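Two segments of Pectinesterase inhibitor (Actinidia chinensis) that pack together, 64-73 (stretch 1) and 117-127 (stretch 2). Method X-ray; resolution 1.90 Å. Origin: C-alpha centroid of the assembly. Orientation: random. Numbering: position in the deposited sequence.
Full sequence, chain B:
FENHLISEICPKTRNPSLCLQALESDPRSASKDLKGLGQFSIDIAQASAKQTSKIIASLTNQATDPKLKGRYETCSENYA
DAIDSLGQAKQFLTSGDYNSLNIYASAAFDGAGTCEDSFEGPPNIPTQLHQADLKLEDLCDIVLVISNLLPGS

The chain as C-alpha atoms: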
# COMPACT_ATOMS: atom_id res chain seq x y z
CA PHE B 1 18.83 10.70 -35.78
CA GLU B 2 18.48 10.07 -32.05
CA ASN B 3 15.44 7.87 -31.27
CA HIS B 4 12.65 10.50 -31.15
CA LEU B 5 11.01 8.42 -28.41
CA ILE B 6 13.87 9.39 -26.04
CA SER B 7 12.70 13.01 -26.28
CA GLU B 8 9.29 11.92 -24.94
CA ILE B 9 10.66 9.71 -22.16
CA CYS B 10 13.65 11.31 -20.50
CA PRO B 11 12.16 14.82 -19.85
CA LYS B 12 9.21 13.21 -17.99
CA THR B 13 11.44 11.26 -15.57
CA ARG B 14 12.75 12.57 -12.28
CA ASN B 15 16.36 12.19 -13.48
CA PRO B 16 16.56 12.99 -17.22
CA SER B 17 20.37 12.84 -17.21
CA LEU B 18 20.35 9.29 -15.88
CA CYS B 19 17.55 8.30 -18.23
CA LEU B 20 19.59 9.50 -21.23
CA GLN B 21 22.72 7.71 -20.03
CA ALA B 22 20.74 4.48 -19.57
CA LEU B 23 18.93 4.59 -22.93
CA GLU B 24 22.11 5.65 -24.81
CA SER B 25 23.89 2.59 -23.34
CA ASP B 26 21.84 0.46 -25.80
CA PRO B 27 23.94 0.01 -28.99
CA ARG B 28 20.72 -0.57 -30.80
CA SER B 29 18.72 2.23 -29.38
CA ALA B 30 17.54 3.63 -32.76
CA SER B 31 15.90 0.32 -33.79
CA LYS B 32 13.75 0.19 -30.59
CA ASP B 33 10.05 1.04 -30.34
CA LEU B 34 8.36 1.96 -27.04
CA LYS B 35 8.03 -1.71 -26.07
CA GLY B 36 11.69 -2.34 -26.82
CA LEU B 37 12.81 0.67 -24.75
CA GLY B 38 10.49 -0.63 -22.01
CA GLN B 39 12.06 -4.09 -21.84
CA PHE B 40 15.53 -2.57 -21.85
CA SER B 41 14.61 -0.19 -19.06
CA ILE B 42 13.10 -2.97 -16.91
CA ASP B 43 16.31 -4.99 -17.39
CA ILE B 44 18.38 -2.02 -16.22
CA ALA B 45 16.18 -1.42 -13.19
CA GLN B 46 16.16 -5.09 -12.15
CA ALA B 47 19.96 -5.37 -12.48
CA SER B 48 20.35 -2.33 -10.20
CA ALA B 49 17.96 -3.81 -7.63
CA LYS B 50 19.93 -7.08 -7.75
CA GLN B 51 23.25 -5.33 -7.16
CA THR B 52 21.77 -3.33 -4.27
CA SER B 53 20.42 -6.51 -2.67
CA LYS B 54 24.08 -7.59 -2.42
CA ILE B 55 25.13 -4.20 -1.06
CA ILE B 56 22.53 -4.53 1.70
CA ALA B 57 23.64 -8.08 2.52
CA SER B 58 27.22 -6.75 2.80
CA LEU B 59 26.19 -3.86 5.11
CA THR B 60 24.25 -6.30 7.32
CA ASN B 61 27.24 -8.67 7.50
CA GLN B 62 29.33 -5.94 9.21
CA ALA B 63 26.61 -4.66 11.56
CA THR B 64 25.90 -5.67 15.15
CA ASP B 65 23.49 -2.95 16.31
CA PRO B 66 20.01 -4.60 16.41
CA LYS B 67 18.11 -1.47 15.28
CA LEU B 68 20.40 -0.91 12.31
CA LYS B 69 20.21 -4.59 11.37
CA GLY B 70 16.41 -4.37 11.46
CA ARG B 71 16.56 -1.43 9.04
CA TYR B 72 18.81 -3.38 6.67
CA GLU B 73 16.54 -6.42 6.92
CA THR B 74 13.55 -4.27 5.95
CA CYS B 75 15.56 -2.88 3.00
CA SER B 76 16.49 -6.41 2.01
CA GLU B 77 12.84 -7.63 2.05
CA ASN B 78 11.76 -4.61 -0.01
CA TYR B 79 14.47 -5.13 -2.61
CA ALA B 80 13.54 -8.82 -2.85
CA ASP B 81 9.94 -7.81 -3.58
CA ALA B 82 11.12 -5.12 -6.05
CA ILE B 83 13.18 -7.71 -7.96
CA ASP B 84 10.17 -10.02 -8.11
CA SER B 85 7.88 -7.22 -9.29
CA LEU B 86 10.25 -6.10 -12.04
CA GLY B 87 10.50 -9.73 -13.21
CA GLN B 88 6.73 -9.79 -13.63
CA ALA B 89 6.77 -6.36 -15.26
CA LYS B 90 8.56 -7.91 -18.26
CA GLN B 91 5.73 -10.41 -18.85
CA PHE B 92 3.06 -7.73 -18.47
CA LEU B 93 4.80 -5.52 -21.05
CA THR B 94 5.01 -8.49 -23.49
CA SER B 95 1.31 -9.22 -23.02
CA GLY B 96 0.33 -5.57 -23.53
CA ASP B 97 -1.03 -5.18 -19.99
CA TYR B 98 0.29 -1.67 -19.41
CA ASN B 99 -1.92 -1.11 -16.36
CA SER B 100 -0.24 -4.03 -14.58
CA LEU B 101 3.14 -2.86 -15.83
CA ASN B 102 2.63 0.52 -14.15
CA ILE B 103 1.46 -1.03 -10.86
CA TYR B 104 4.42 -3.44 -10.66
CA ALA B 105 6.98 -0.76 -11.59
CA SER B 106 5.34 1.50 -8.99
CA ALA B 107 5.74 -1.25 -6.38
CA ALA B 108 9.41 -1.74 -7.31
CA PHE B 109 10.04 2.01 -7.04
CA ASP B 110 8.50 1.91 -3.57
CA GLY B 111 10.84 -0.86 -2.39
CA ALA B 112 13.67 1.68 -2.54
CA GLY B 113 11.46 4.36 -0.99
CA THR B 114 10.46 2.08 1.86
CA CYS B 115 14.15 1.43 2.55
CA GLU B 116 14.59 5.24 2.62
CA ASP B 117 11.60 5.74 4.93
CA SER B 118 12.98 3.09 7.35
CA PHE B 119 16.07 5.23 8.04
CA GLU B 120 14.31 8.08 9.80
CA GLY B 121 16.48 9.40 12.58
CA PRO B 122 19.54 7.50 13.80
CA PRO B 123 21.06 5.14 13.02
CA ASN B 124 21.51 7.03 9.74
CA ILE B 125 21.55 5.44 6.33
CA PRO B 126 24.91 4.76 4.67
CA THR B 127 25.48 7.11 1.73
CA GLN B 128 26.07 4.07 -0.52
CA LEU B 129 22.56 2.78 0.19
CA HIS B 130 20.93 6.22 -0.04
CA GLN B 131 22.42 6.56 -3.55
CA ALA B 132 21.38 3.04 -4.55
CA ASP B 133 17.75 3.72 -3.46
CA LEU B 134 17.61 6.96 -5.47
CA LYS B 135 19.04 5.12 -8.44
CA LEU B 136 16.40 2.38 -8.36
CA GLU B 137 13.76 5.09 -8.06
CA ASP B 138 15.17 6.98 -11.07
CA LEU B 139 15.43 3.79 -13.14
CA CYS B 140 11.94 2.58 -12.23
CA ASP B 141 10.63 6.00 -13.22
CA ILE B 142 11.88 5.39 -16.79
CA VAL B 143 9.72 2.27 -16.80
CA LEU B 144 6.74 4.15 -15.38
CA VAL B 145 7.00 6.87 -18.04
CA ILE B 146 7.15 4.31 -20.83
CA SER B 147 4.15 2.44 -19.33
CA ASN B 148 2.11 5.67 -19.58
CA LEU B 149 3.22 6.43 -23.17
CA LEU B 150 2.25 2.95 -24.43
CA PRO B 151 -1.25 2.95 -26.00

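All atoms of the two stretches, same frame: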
# COMPACT_ATOMS: atom_id res chain seq x y z
N THR B 64 26.32 -4.98 13.93
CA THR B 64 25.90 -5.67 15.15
C THR B 64 24.75 -4.98 15.87
O THR B 64 24.04 -5.61 16.63
CB THR B 64 27.11 -5.84 16.10
OG1 THR B 64 27.87 -4.63 16.16
CG2 THR B 64 28.08 -6.84 15.54
N ASP B 65 24.55 -3.68 15.64
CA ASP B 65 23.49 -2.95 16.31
C ASP B 65 22.12 -3.46 15.87
O ASP B 65 21.80 -3.38 14.68
CB ASP B 65 23.60 -1.46 16.01
CG ASP B 65 22.45 -0.67 16.58
OD1 ASP B 65 22.17 -0.80 17.79
OD2 ASP B 65 21.74 0.08 15.89
N PRO B 66 21.32 -4.02 16.78
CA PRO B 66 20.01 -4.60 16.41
C PRO B 66 19.06 -3.68 15.63
O PRO B 66 18.37 -4.16 14.72
CB PRO B 66 19.40 -4.98 17.76
CG PRO B 66 20.58 -5.25 18.62
CD PRO B 66 21.57 -4.17 18.23
N LYS B 67 19.02 -2.39 15.96
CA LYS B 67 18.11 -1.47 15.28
C LYS B 67 18.54 -1.27 13.83
O LYS B 67 17.72 -1.31 12.91
CB LYS B 67 18.04 -0.12 15.99
CG LYS B 67 16.88 0.77 15.54
CD LYS B 67 16.79 2.03 16.40
CE LYS B 67 15.89 3.09 15.79
NZ LYS B 67 15.35 4.05 16.80
N LEU B 68 19.84 -1.08 13.63
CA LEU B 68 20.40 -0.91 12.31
C LEU B 68 20.17 -2.16 11.47
O LEU B 68 19.78 -2.06 10.30
CB LEU B 68 21.90 -0.59 12.39
CG LEU B 68 22.64 -0.41 11.06
CD1 LEU B 68 22.07 0.76 10.23
CD2 LEU B 68 24.12 -0.22 11.33
N LYS B 69 20.40 -3.33 12.06
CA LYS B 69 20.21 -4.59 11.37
C LYS B 69 18.75 -4.77 10.94
O LYS B 69 18.48 -5.32 9.88
CB LYS B 69 20.63 -5.76 12.25
CG LYS B 69 22.13 -5.81 12.51
CD LYS B 69 22.55 -7.12 13.15
CE LYS B 69 22.67 -8.23 12.12
NZ LYS B 69 22.28 -9.55 12.70
N GLY B 70 17.83 -4.32 11.78
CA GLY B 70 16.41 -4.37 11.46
C GLY B 70 16.06 -3.47 10.28
O GLY B 70 15.18 -3.79 9.49
N ARG B 71 16.73 -2.32 10.18
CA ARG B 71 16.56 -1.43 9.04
C ARG B 71 17.08 -2.07 7.75
O ARG B 71 16.40 -2.07 6.71
CB ARG B 71 17.21 -0.07 9.30
CG ARG B 71 16.49 0.69 10.38
CD ARG B 71 17.17 1.98 10.81
NE ARG B 71 16.28 2.73 11.67
CZ ARG B 71 16.31 4.04 11.83
NH1 ARG B 71 15.41 4.61 12.62
NH2 ARG B 71 17.23 4.79 11.24
N TYR B 72 18.27 -2.67 7.83
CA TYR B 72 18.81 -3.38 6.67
C TYR B 72 17.93 -4.56 6.27
O TYR B 72 17.80 -4.85 5.09
CB TYR B 72 20.21 -3.90 6.94
CG TYR B 72 21.29 -2.84 7.08
CD1 TYR B 72 22.39 -3.06 7.92
CD2 TYR B 72 21.26 -1.65 6.34
CE1 TYR B 72 23.40 -2.12 8.05
CE2 TYR B 72 22.25 -0.70 6.46
CZ TYR B 72 23.33 -0.94 7.31
OH TYR B 72 24.33 0.01 7.43
N GLU B 73 17.35 -5.25 7.24
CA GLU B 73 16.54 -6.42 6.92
C GLU B 73 15.28 -5.98 6.20
O GLU B 73 14.83 -6.63 5.27
CB GLU B 73 16.21 -7.26 8.14
CG GLU B 73 15.47 -8.56 7.80
CD GLU B 73 16.25 -9.49 6.85
OE1 GLU B 73 17.50 -9.58 6.96
OE2 GLU B 73 15.62 -10.15 5.98
N ASP B 117 12.49 5.39 3.82
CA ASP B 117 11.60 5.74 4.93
C ASP B 117 11.98 5.03 6.24
O ASP B 117 11.68 5.55 7.31
CB ASP B 117 10.17 5.35 4.64
CG ASP B 117 9.54 6.14 3.51
OD1 ASP B 117 9.98 7.25 3.16
OD2 ASP B 117 8.56 5.69 2.91
N SER B 118 12.61 3.86 6.16
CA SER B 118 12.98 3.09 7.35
C SER B 118 14.19 3.67 8.09
O SER B 118 14.47 3.29 9.23
CB SER B 118 13.29 1.64 6.97
OG SER B 118 12.16 1.01 6.39
N PHE B 119 14.90 4.59 7.44
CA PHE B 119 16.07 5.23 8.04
C PHE B 119 15.75 6.64 8.52
O PHE B 119 16.47 7.59 8.21
CB PHE B 119 17.23 5.23 7.05
CG PHE B 119 18.01 3.96 7.04
CD1 PHE B 119 19.01 3.74 7.97
CD2 PHE B 119 17.75 2.97 6.10
CE1 PHE B 119 19.76 2.57 7.97
CE2 PHE B 119 18.48 1.79 6.10
CZ PHE B 119 19.49 1.59 7.04
N GLU B 120 14.69 6.77 9.29
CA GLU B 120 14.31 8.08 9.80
C GLU B 120 14.84 8.22 11.21
O GLU B 120 14.52 7.44 12.11
CB GLU B 120 12.80 8.29 9.70
CG GLU B 120 12.41 8.75 8.30
CD GLU B 120 10.99 9.27 8.19
OE1 GLU B 120 10.66 10.27 8.89
OE2 GLU B 120 10.21 8.69 7.40
N GLY B 121 15.72 9.21 11.37
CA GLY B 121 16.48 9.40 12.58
C GLY B 121 17.64 8.42 12.59
O GLY B 121 17.80 7.65 11.66
N PRO B 122 18.46 8.47 13.63
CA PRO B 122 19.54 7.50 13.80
C PRO B 122 19.02 6.08 14.07
O PRO B 122 17.93 5.94 14.62
CB PRO B 122 20.30 8.03 15.02
CG PRO B 122 19.28 8.81 15.78
CD PRO B 122 18.43 9.47 14.72
N PRO B 123 19.76 5.04 13.71
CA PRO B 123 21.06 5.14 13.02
C PRO B 123 20.89 5.50 11.55
O PRO B 123 20.05 4.90 10.88
CB PRO B 123 21.66 3.73 13.18
CG PRO B 123 20.49 2.82 13.36
CD PRO B 123 19.38 3.64 13.99
N ASN B 124 21.68 6.46 11.07
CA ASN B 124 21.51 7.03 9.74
C ASN B 124 21.91 6.09 8.63
O ASN B 124 22.75 5.21 8.80
CB ASN B 124 22.34 8.30 9.56
CG ASN B 124 21.93 9.41 10.49
OD1 ASN B 124 22.78 10.19 10.92
ND2 ASN B 124 20.63 9.52 10.79
N ILE B 125 21.31 6.30 7.47
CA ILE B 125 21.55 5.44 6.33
C ILE B 125 22.96 5.68 5.80
O ILE B 125 23.41 6.82 5.76
CB ILE B 125 20.50 5.71 5.24
CG1 ILE B 125 20.50 4.58 4.22
CG2 ILE B 125 20.71 7.08 4.58
CD1 ILE B 125 19.32 4.64 3.29
N PRO B 126 23.65 4.61 5.40
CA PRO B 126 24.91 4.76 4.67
C PRO B 126 24.67 5.46 3.34
O PRO B 126 23.69 5.15 2.65
CB PRO B 126 25.38 3.33 4.47
CG PRO B 126 24.62 2.53 5.43
CD PRO B 126 23.31 3.20 5.62
N THR B 127 25.54 6.40 3.00
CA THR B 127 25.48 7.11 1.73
C THR B 127 25.35 6.17 0.54
O THR B 127 24.56 6.44 -0.36
CB THR B 127 26.72 8.00 1.56
OG1 THR B 127 26.72 8.99 2.59
CG2 THR B 127 26.62 8.80 0.27
O HOH W 1 17.92 5.25 17.54

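The polar part of this contact is organised by Arg71, a buried residue on the helix of stretch 1 whose extended side chain (chi1 m, chi2 and chi3 t) reaches into the loop that follows the helical end of stretch 2. There the loop turns backbone carbonyls toward the guanidinium. NH1 of Arg71 donates to Glu120 O at 3.0 Å, and NH2 donates to Gly121 O at 2.9 Å with a nearly straight N-H...O angle of 163°. These two acceptors lie at the edge of the guanidinium, near its plane, where its N-H groups point. A third bond, from Arg71 NH2 to Pro123 O, is short at 2.8 Å but weak, its angle being 120°. Proximity alone does not suffice elsewhere: Ser118 O lies 3.1 Å from Arg71 NE, yet over one face of the group, and the poor angle rules out a hydrogen bond. Pro122 O, over the opposite face, is likewise not bonded to Arg71; instead it accepts from water 1 at 3.0 Å, and this water in turn accepts from Lys67 NZ at 2.9 Å, bridging the two stretches.

Within stretch 1, Asp65 caps the helix by accepting from Leu68 N through OD2 (3.2 Å), while its backbone O accepts from Lys69 N (3.0 Å). Asp65 OD2 also approaches Pro123 CG at 3.9 Å.

Apolar packing flanks the arginine. Arg71 CB sits over the face of the Phe119 ring, 3.9 Å from its centroid, in a CH-pi contact. At the edge of that ring, Leu68 CD1 meets Phe119 CE1 at 3.7 Å and Tyr72 CE2 meets Phe119 CZ at 3.6 Å; the two aromatic planes are oblique, at 52°. Leu68 CB also packs against Pro123 CG (3.8 Å), the proline that follows a cis peptide bond.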